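Long-range contacts in beta-L-arabinobiosidase (Bacteroides thetaiotaomicron, PDB 5MQR), which hydrolyses glycosidic bonds, probably of arabinofuranose units in plant pectin, and may also have exo-alpha-sialidase activity: residues Asp638-Gln643 against Asp1009-Arg1014; Pro897-Lys902 against Asn964-Val969; Glu1041-Ile1046 against Leu1098-Cys1103. One frame throughout, in Å; residues are numbered along the deposited sequence.

Contact 1: residues Asp638-Gln643 against Asp1009-Arg1014; sequences DENIVQ and DQERSR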
loop_
_atom_site.group_PDB
_atom_site.type_symbol
_atom_site.label_atom_id
_atom_site.label_comp_id
_atom_site.label_asym_id
_atom_site.label_seq_id
_atom_site.Cartn_x
_atom_site.Cartn_y
_atom_site.Cartn_z
ATOM N N ASP A 638 17.165 -21.739 -26.262
ATOM C CA ASP A 638 16.194 -22.262 -27.224
ATOM C C ASP A 638 14.987 -22.902 -26.526
ATOM O O ASP A 638 15.084 -23.411 -25.396
ATOM C CB ASP A 638 16.845 -23.279 -28.203
ATOM C CG ASP A 638 17.242 -24.605 -27.520
ATOM O OD1 ASP A 638 18.066 -24.555 -26.580
ATOM O OD2 ASP A 638 16.748 -25.693 -27.918
ATOM N N GLU A 639 13.859 -22.858 -27.219
ATOM C CA GLU A 639 12.654 -23.578 -26.846
ATOM C C GLU A 639 12.736 -24.975 -27.486
ATOM O O GLU A 639 12.473 -25.137 -28.669
ATOM C CB GLU A 639 11.441 -22.792 -27.335
ATOM C CG GLU A 639 10.099 -23.340 -26.878
ATOM C CD GLU A 639 8.923 -22.439 -27.241
ATOM O OE1 GLU A 639 9.042 -21.623 -28.173
ATOM O OE2 GLU A 639 7.855 -22.561 -26.586
ATOM N N ASN A 640 13.115 -25.982 -26.699
ATOM C CA ASN A 640 13.381 -27.312 -27.251
ATOM C C ASN A 640 12.123 -28.071 -27.647
ATOM O O ASN A 640 12.119 -28.785 -28.683
ATOM C CB ASN A 640 14.243 -28.170 -26.310
ATOM C CG ASN A 640 13.577 -28.449 -24.968
ATOM O OD1 ASN A 640 12.958 -27.563 -24.385
ATOM N ND2 ASN A 640 13.703 -29.687 -24.474
ATOM N N ILE A 641 11.072 -27.938 -26.837
ATOM C CA ILE A 641 9.824 -28.671 -27.040
ATOM C C ILE A 641 8.660 -27.760 -26.714
ATOM O O ILE A 641 8.643 -27.128 -25.649
ATOM C CB ILE A 641 9.758 -29.921 -26.140
ATOM C CG1 ILE A 641 10.731 -30.996 -26.626
ATOM C CG2 ILE A 641 8.352 -30.506 -26.133
ATOM C CD1 ILE A 641 10.933 -32.146 -25.647
ATOM N N VAL A 642 7.693 -27.695 -27.628
ATOM C CA VAL A 642 6.507 -26.855 -27.481
ATOM C C VAL A 642 5.282 -27.717 -27.225
ATOM O O VAL A 642 4.993 -28.605 -28.005
ATOM C CB VAL A 642 6.261 -26.029 -28.757
ATOM C CG1 VAL A 642 4.991 -25.175 -28.627
ATOM C CG2 VAL A 642 7.484 -25.155 -29.067
ATOM N N GLN A 643 4.555 -27.446 -26.144
ATOM C CA GLN A 643 3.305 -28.143 -25.874
ATOM C C GLN A 643 2.150 -27.148 -26.011
ATOM O O GLN A 643 2.152 -26.369 -26.973
ATOM C CB GLN A 643 3.416 -28.925 -24.568
ATOM C CG GLN A 643 4.471 -30.035 -24.686
ATOM C CD GLN A 643 4.364 -31.126 -23.633
ATOM O OE1 GLN A 643 4.479 -32.301 -23.960
ATOM N NE2 GLN A 643 4.167 -30.750 -22.352
ATOM N N ASP A 1009 24.290 -31.559 -19.581
ATOM C CA ASP A 1009 23.543 -30.808 -20.601
ATOM C C ASP A 1009 22.504 -31.660 -21.354
ATOM O O ASP A 1009 21.981 -31.199 -22.342
ATOM C CB ASP A 1009 24.516 -30.191 -21.604
ATOM C CG ASP A 1009 25.456 -29.224 -20.961
ATOM O OD1 ASP A 1009 24.983 -28.365 -20.215
ATOM O OD2 ASP A 1009 26.673 -29.302 -21.212
ATOM N N GLN A 1010 22.206 -32.874 -20.879
ATOM C CA GLN A 1010 21.232 -33.745 -21.553
ATOM C C GLN A 1010 19.838 -33.097 -21.565
ATOM O O GLN A 1010 19.368 -32.533 -20.573
ATOM C CB GLN A 1010 21.154 -35.123 -20.897
ATOM C CG GLN A 1010 22.419 -35.956 -20.985
ATOM C CD GLN A 1010 22.352 -37.235 -20.150
ATOM O OE1 GLN A 1010 21.368 -37.957 -20.190
ATOM N NE2 GLN A 1010 23.415 -37.524 -19.418
ATOM N N GLU A 1011 19.187 -33.213 -22.710
ATOM C CA GLU A 1011 17.909 -32.555 -22.956
ATOM C C GLU A 1011 16.800 -32.990 -22.007
ATOM O O GLU A 1011 15.976 -32.172 -21.598
ATOM C CB GLU A 1011 17.459 -32.790 -24.402
ATOM C CG GLU A 1011 16.248 -31.948 -24.757
ATOM C CD GLU A 1011 15.756 -32.120 -26.166
ATOM O OE1 GLU A 1011 16.418 -32.783 -26.999
ATOM O OE2 GLU A 1011 14.664 -31.569 -26.423
ATOM N N ARG A 1012 16.758 -34.271 -21.708
ATOM C CA ARG A 1012 15.724 -34.830 -20.830
ATOM C C ARG A 1012 15.470 -34.070 -19.507
ATOM O O ARG A 1012 14.324 -34.003 -19.037
ATOM C CB ARG A 1012 16.042 -36.285 -20.497
ATOM C CG ARG A 1012 17.375 -36.503 -19.789
ATOM C CD ARG A 1012 17.603 -37.993 -19.519
ATOM N NE ARG A 1012 17.030 -38.405 -18.240
ATOM C CZ ARG A 1012 16.951 -39.660 -17.813
ATOM N NH1 ARG A 1012 17.374 -40.687 -18.562
ATOM N NH2 ARG A 1012 16.448 -39.901 -16.611
ATOM N N SER A 1013 16.537 -33.545 -18.900
ATOM C CA SER A 1013 16.428 -32.891 -17.598
ATOM C C SER A 1013 15.829 -31.491 -17.659
ATOM O O SER A 1013 15.362 -30.980 -16.640
ATOM C CB SER A 1013 17.788 -32.785 -16.930
ATOM O OG SER A 1013 18.218 -34.052 -16.545
ATOM N N ARG A 1014 15.888 -30.860 -18.827
ATOM C CA ARG A 1014 15.505 -29.458 -18.945
ATOM C C ARG A 1014 14.040 -29.274 -18.608
ATOM O O ARG A 1014 13.197 -29.981 -19.159
ATOM C CB ARG A 1014 15.787 -28.929 -20.348
ATOM C CG ARG A 1014 17.256 -28.831 -20.677
ATOM C CD ARG A 1014 17.475 -28.373 -22.103
ATOM N NE ARG A 1014 16.965 -27.014 -22.309
ATOM C CZ ARG A 1014 16.870 -26.411 -23.498
ATOM N NH1 ARG A 1014 17.277 -27.041 -24.607
ATOM N NH2 ARG A 1014 16.384 -25.168 -23.578
HETATM O O HOH W 1 13.289 -31.216 -21.819
#

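Contact 2: residues Pro897-Lys902 against Asn964-Val969; sequences PDTTKK and NYPQTV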
loop_
_atom_site.group_PDB
_atom_site.type_symbol
_atom_site.label_atom_id
_atom_site.label_comp_id
_atom_site.label_asym_id
_atom_site.label_seq_id
_atom_site.Cartn_x
_atom_site.Cartn_y
_atom_site.Cartn_z
ATOM N N PRO A 897 2.444 -37.617 12.619
ATOM C CA PRO A 897 2.864 -37.917 14.005
ATOM C C PRO A 897 2.135 -37.088 15.056
ATOM O O PRO A 897 1.628 -36.017 14.753
ATOM C CB PRO A 897 4.365 -37.588 13.999
ATOM C CG PRO A 897 4.755 -37.698 12.544
ATOM C CD PRO A 897 3.578 -37.095 11.829
ATOM N N ASP A 898 2.067 -37.649 16.258
ATOM C CA ASP A 898 1.677 -36.951 17.472
ATOM C C ASP A 898 2.601 -35.804 17.821
ATOM O O ASP A 898 3.740 -35.724 17.347
ATOM C CB ASP A 898 1.688 -37.924 18.674
ATOM C CG ASP A 898 0.528 -38.873 18.646
ATOM O OD1 ASP A 898 -0.579 -38.374 18.353
ATOM O OD2 ASP A 898 0.707 -40.095 18.908
ATOM N N THR A 899 2.105 -34.953 18.718
ATOM C CA THR A 899 2.854 -33.778 19.182
ATOM C C THR A 899 3.874 -34.111 20.282
ATOM O O THR A 899 4.591 -33.226 20.741
ATOM C CB THR A 899 1.903 -32.660 19.696
ATOM O OG1 THR A 899 1.148 -33.147 20.803
ATOM C CG2 THR A 899 0.937 -32.200 18.599
ATOM N N THR A 900 3.964 -35.369 20.701
ATOM C CA THR A 900 4.910 -35.741 21.754
ATOM C C THR A 900 6.373 -35.360 21.380
ATOM O O THR A 900 6.763 -35.397 20.200
ATOM C CB THR A 900 4.807 -37.243 22.102
ATOM O OG1 THR A 900 5.268 -38.023 20.996
ATOM C CG2 THR A 900 3.336 -37.648 22.465
ATOM N N LYS A 901 7.146 -34.982 22.400
ATOM C CA LYS A 901 8.519 -34.479 22.235
ATOM C C LYS A 901 9.475 -35.437 21.551
ATOM O O LYS A 901 10.411 -34.998 20.894
ATOM C CB LYS A 901 9.131 -34.087 23.594
ATOM C CG LYS A 901 8.732 -32.694 24.057
ATOM C CD LYS A 901 9.501 -31.609 23.303
ATOM C CE LYS A 901 8.832 -30.235 23.386
ATOM N NZ LYS A 901 8.751 -29.765 24.800
ATOM N N LYS A 902 9.258 -36.738 21.715
ATOM C CA LYS A 902 10.208 -37.711 21.201
ATOM C C LYS A 902 10.401 -37.695 19.683
ATOM O O LYS A 902 11.493 -37.960 19.244
ATOM C CB LYS A 902 9.913 -39.136 21.687
ATOM C CG LYS A 902 8.621 -39.756 21.181
ATOM C CD LYS A 902 8.690 -41.266 21.353
ATOM C CE LYS A 902 7.347 -41.937 21.136
ATOM N NZ LYS A 902 7.567 -43.288 20.552
ATOM N N ASN A 964 2.304 -26.508 12.863
ATOM C CA ASN A 964 1.252 -27.260 13.551
ATOM C C ASN A 964 1.710 -27.951 14.829
ATOM O O ASN A 964 0.885 -28.470 15.543
ATOM C CB ASN A 964 0.614 -28.283 12.593
ATOM C CG ASN A 964 0.034 -27.642 11.354
ATOM O OD1 ASN A 964 -0.419 -26.505 11.385
ATOM N ND2 ASN A 964 0.054 -28.362 10.250
ATOM N N TYR A 965 3.008 -27.938 15.132
ATOM C CA TYR A 965 3.553 -28.695 16.260
ATOM C C TYR A 965 4.268 -27.730 17.222
ATOM O O TYR A 965 4.932 -26.806 16.768
ATOM C CB TYR A 965 4.521 -29.782 15.771
ATOM C CG TYR A 965 3.863 -30.926 15.013
ATOM C CD1 TYR A 965 3.326 -30.740 13.734
ATOM C CD2 TYR A 965 3.798 -32.211 15.568
ATOM C CE1 TYR A 965 2.725 -31.792 13.046
ATOM C CE2 TYR A 965 3.203 -33.255 14.894
ATOM C CZ TYR A 965 2.666 -33.041 13.634
ATOM O OH TYR A 965 2.076 -34.082 12.972
ATOM N N PRO A 966 4.114 -27.932 18.548
ATOM C CA PRO A 966 4.865 -27.130 19.511
ATOM C C PRO A 966 6.290 -27.668 19.544
ATOM O O PRO A 966 6.533 -28.794 19.933
ATOM C CB PRO A 966 4.133 -27.376 20.833
ATOM C CG PRO A 966 3.570 -28.763 20.691
ATOM C CD PRO A 966 3.366 -29.020 19.209
ATOM N N GLN A 967 7.223 -26.845 19.151
ATOM C CA GLN A 967 8.415 -27.323 18.524
ATOM C C GLN A 967 9.514 -26.341 18.832
ATOM O O GLN A 967 9.329 -25.161 18.645
ATOM C CB GLN A 967 8.059 -27.337 17.048
ATOM C CG GLN A 967 9.119 -27.700 16.082
ATOM C CD GLN A 967 10.105 -26.610 15.811
ATOM O OE1 GLN A 967 11.286 -26.848 15.940
ATOM N NE2 GLN A 967 9.645 -25.429 15.425
ATOM N N THR A 968 10.651 -26.818 19.316
ATOM C CA THR A 968 11.758 -25.927 19.709
ATOM C C THR A 968 13.072 -26.238 18.971
ATOM O O THR A 968 14.109 -25.668 19.304
ATOM C CB THR A 968 12.012 -26.009 21.235
ATOM O OG1 THR A 968 12.227 -27.377 21.586
ATOM C CG2 THR A 968 10.805 -25.463 22.034
ATOM N N VAL A 969 13.028 -27.101 17.964
ATOM C CA VAL A 969 14.236 -27.535 17.270
ATOM C C VAL A 969 14.643 -26.612 16.093
ATOM O O VAL A 969 15.818 -26.342 15.894
ATOM C CB VAL A 969 14.080 -29.015 16.850
ATOM C CG1 VAL A 969 15.126 -29.445 15.833
ATOM C CG2 VAL A 969 14.177 -29.902 18.087
HETATM O O HOH W 2 5.909 -31.615 18.773
#

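Contact 3: residues Glu1041-Ile1046 against Leu1098-Cys1103; sequences EINPLI and LTRLVC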
loop_
_atom_site.group_PDB
_atom_site.type_symbol
_atom_site.label_atom_id
_atom_site.label_comp_id
_atom_site.label_asym_id
_atom_site.label_seq_id
_atom_site.Cartn_x
_atom_site.Cartn_y
_atom_site.Cartn_z
ATOM N N GLU A 1041 -5.400 -17.719 7.517
ATOM C CA GLU A 1041 -4.319 -17.977 8.473
ATOM C C GLU A 1041 -3.008 -17.820 7.724
ATOM O O GLU A 1041 -2.773 -18.528 6.756
ATOM C CB GLU A 1041 -4.442 -19.399 9.045
ATOM C CG GLU A 1041 -3.313 -19.847 9.991
ATOM C CD GLU A 1041 -3.339 -21.354 10.328
ATOM O OE1 GLU A 1041 -4.261 -22.075 9.905
ATOM O OE2 GLU A 1041 -2.420 -21.843 11.025
ATOM N N ILE A 1042 -2.184 -16.876 8.153
ATOM C CA ILE A 1042 -0.831 -16.760 7.641
ATOM C C ILE A 1042 0.170 -16.839 8.763
ATOM O O ILE A 1042 -0.121 -16.480 9.898
ATOM C CB ILE A 1042 -0.575 -15.494 6.791
ATOM C CG1 ILE A 1042 -0.383 -14.240 7.653
ATOM C CG2 ILE A 1042 -1.694 -15.312 5.787
ATOM C CD1 ILE A 1042 -0.063 -12.990 6.844
ATOM N N ASN A 1043 1.364 -17.301 8.419
ATOM C CA ASN A 1043 2.444 -17.427 9.374
ATOM C C ASN A 1043 3.738 -17.528 8.593
ATOM O O ASN A 1043 4.237 -18.624 8.354
ATOM C CB ASN A 1043 2.227 -18.658 10.257
ATOM C CG ASN A 1043 3.286 -18.787 11.330
ATOM O OD1 ASN A 1043 3.727 -17.781 11.890
ATOM N ND2 ASN A 1043 3.741 -20.001 11.579
ATOM N N PRO A 1044 4.265 -16.384 8.141
ATOM C CA PRO A 1044 5.501 -16.409 7.361
ATOM C C PRO A 1044 6.674 -16.973 8.134
ATOM O O PRO A 1044 6.849 -16.651 9.289
ATOM C CB PRO A 1044 5.759 -14.945 7.035
ATOM C CG PRO A 1044 4.491 -14.241 7.318
ATOM C CD PRO A 1044 3.798 -15.014 8.382
ATOM N N LEU A 1045 7.461 -17.813 7.484
ATOM C CA LEU A 1045 8.665 -18.359 8.081
ATOM C C LEU A 1045 9.883 -17.629 7.526
ATOM O O LEU A 1045 10.815 -18.229 7.027
ATOM C CB LEU A 1045 8.755 -19.871 7.810
ATOM C CG LEU A 1045 7.523 -20.673 8.186
ATOM C CD1 LEU A 1045 7.646 -22.089 7.654
ATOM C CD2 LEU A 1045 7.270 -20.628 9.680
ATOM N N ILE A 1046 9.847 -16.317 7.577
ATOM C CA ILE A 1046 10.955 -15.482 7.174
ATOM C C ILE A 1046 11.441 -14.920 8.503
ATOM O O ILE A 1046 10.625 -14.536 9.324
ATOM C CB ILE A 1046 10.457 -14.402 6.219
ATOM C CG1 ILE A 1046 9.895 -15.081 4.989
ATOM C CG2 ILE A 1046 11.578 -13.450 5.827
ATOM C CD1 ILE A 1046 9.258 -14.138 3.993
ATOM N N LEU A 1098 6.448 -9.915 11.754
ATOM C CA LEU A 1098 6.243 -11.181 11.073
ATOM C C LEU A 1098 5.945 -12.235 12.120
ATOM O O LEU A 1098 6.800 -12.597 12.877
ATOM C CB LEU A 1098 7.444 -11.568 10.212
ATOM C CG LEU A 1098 7.607 -10.668 8.983
ATOM C CD1 LEU A 1098 8.902 -10.994 8.263
ATOM C CD2 LEU A 1098 6.431 -10.783 8.037
ATOM N N THR A 1099 4.706 -12.703 12.152
ATOM C CA THR A 1099 4.243 -13.610 13.196
ATOM C C THR A 1099 2.915 -14.153 12.676
ATOM O O THR A 1099 2.430 -13.695 11.636
ATOM C CB THR A 1099 4.127 -12.903 14.581
ATOM O OG1 THR A 1099 3.816 -13.863 15.590
ATOM C CG2 THR A 1099 3.049 -11.823 14.596
ATOM N N ARG A 1100 2.356 -15.152 13.347
ATOM C CA ARG A 1100 1.061 -15.696 12.934
ATOM C C ARG A 1100 -0.072 -14.620 12.978
ATOM O O ARG A 1100 -0.235 -13.913 13.957
ATOM C CB ARG A 1100 0.679 -16.898 13.803
ATOM C CG ARG A 1100 -0.591 -17.574 13.356
ATOM C CD ARG A 1100 -1.001 -18.714 14.262
ATOM N NE ARG A 1100 -0.291 -19.934 13.900
ATOM C CZ ARG A 1100 0.516 -20.656 14.694
ATOM N NH1 ARG A 1100 0.749 -20.316 15.969
ATOM N NH2 ARG A 1100 1.093 -21.761 14.203
ATOM N N LEU A 1101 -0.850 -14.533 11.916
ATOM C CA LEU A 1101 -1.955 -13.595 11.820
ATOM C C LEU A 1101 -3.153 -14.346 11.257
ATOM O O LEU A 1101 -3.063 -14.956 10.185
ATOM C CB LEU A 1101 -1.567 -12.424 10.926
ATOM C CG LEU A 1101 -2.651 -11.394 10.596
ATOM C CD1 LEU A 1101 -3.260 -10.763 11.851
ATOM C CD2 LEU A 1101 -2.067 -10.325 9.676
ATOM N N VAL A 1102 -4.255 -14.306 12.009
ATOM C CA VAL A 1102 -5.472 -15.043 11.731
ATOM C C VAL A 1102 -6.609 -14.035 11.618
ATOM O O VAL A 1102 -6.831 -13.257 12.531
ATOM C CB VAL A 1102 -5.766 -16.046 12.864
ATOM C CG1 VAL A 1102 -7.165 -16.636 12.742
ATOM C CG2 VAL A 1102 -4.728 -17.164 12.865
ATOM N N CYS A 1103 -7.317 -14.053 10.500
ATOM C CA CYS A 1103 -8.466 -13.201 10.276
ATOM C C CYS A 1103 -9.697 -14.063 10.241
ATOM O O CYS A 1103 -9.955 -14.740 9.240
ATOM C CB CYS A 1103 -8.312 -12.483 8.941
ATOM S SG CYS A 1103 -6.789 -11.540 8.879
HETATM O O HOH W 3 0.037 -21.189 11.463
#

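Contact 1: residues Asp638-Gln643 against Asp1009-Arg1014
Arg1014 reaches across to Asp638 and grips it end-on with two nitrogens. Both residues sit on surface loops of the helical six-hairpin part of the protein. One loop joins helices 627-636 and 647-657; the other leads to helix 1022-1029. Arg1014 NH2 donates to the backbone oxygen Asp638 O at 2.8 Å. Arg1014 NH1 forms a longer salt bridge to Asp638 OD1, 3.3 Å, and meets that oxygen on its syn side but out of the carboxylate plane. The carboxylate and guanidinium planes are 55° apart, so the two groups do not pair flat.

Asn640 covers one face of the same guanidinium. Its amide is stacked there, the planes only 22° apart, shifted toward the rim. The amide also points Asn640 ND2 at Glu1011 OE2, 2.9 Å away, with the acceptor close to the amide plane. Glu1011 receives this bond on its anti lone pair. An extended chain, with CG anti to the backbone N (chi1 -171°), carries the Glu1011 carboxylate across. Ile641 CD1 touches Glu1011 OE2 at 3.9 Å.

Glu1011 and Arg1014 are set by the short 3-10 turn 1011-1013. Glu996 holds this turn from outside, in a salt bridge with Arg1012 and a hydrogen bond from Ser1013. A water takes a hydrogen bond from Asn640 ND2 (3.1 Å) and donates to Glu1011 O and Arg1014 O.

Contact 2: residues Pro897-Lys902 against Asn964-Val969
Tyr965 sets CG beside its backbone N and opposite the carbonyl carbon (chi1 -69°), and a chi2 of 70° then turns the ring so that one edge runs along the backbone of Pro897-Asp898. Thr899 places its CG2 methyl anti to its own carbonyl carbon, which brings the methyl near Tyr965 and Pro966.

One direct hydrogen bond crosses the contact. Tyr965 OH donates to Pro897 O at 2.7 Å. It meets the carbonyl at an angle of 137°, somewhat tilted from the carbonyl plane. Farther along the same ring edge, Tyr965 CE2 lies 3.5 Å from Asp898 O. The hydroxyl also rests against the Pro897 ring, with Tyr965 OH 3.6 Å from Pro897 CD.

This contact lies in the six-hairpin domain, in the MGH1-like family region. Tyr965 is the residue where the chain leaves helical geometry after helix 948-964, on the way to helix 972-985. The loop facing it leads into the short helix 901-904. On the helical side, Trp892 meets the Tyr965 ring edge-to-face and Phe961 meets it at an intermediate tilt. Lys857 forms a salt bridge with Asp898.

A phenylalanine in place of Tyr965 would probably leave Pro897 O without its hydroxyl partner and the ring less firmly fixed against the loop.

The outer part of the contact is apolar and water-mediated. Thr899 CG2 is 4.2 Å from Tyr965 CD2. The Thr899 side chain crosses that of Pro966 at about a right angle, with Thr899 CB 4.0 Å from Pro966 CD. Near the plane of the Tyr965 ring, at its edge, a water donates to Thr899 O at 2.9 Å and to Pro966 O at 3.1 Å.

Contact 3: residues Glu1041-Ile1046 against Leu1098-Cys1103
The guanidinium of Arg1100 has a water in its plane at one edge, while the Glu1041 carboxylate and the Asn1043 amide approach it obliquely. The carboxylate plane is turned 56° from the guanidinium. Arg1100 holds CG anti to its backbone N (chi1 -175°) and bends at chi3, which leads NE to the water beside Glu1041. Glu1041 OE2 is 4.1 Å from Arg1100 NE, beyond a salt bridge. The water joins them: it donates to Glu1041 OE2 at 2.6 Å and accepts from Arg1100 NE at 2.8 Å. Each of the two partner groups has a stronger tie outside, Glu1041 OE1 in a salt bridge with Arg1035 and Asn1043 ND2 in a hydrogen bond to Asn963.

The backbones form a two-stranded antiparallel sheet, 1040-1042 with 1101-1103, the first strand within the glycosyl hydrolase family 65 C-terminal domain. Ile1042 and Leu1101 are a hydrogen-bonded pair. Ile1042 N donates to Leu1101 O at 2.9 Å, almost perfectly straight (178°), and Leu1101 N donates back to Ile1042 O. Arg1100 CA adds a CA-H...O contact to Ile1042 O at 3.4 Å. Glu1041 and Val1102 are a non-hydrogen-bonded pair, their side chains side by side on one face of the sheet.

On the other face Ile1042 CG1 lies 3.9 Å from Leu1101 CB. Both side chains pack on Ile1085 of strand 1082-1087, which joins this small sheet to the neighbouring five-stranded one. Past the strands, Leu1098 bridges two residues of the facing segment. Its CD1 methyl lies near Ile1046 CB, and Leu1098 CD2 rests 4.0 Å from Pro1044 CG.

How the contacts relate
Contact 1 joins segments whose nearest ends are 366 residues apart, and contact 2 falls within the span it closes. Contact 3 follows both in the chain. Contacts 2 and 3 are neighbours: their centres are 19 Å apart and their nearest atoms about 5 Å, without touching. Contact 1 is remote, its centre 43 Å from that of contact 2 and 39 Å from that of contact 3. Contacts 1 and 2 tie surface loops of the helical glycosidase domain. Contact 3 belongs to the beta-rich region that follows. Helix 948-964 leads into contact 2, and its Asn963 bonds Asn1043 of contact 3. These two contacts therefore lie where the helical domain meets the beta-rich region.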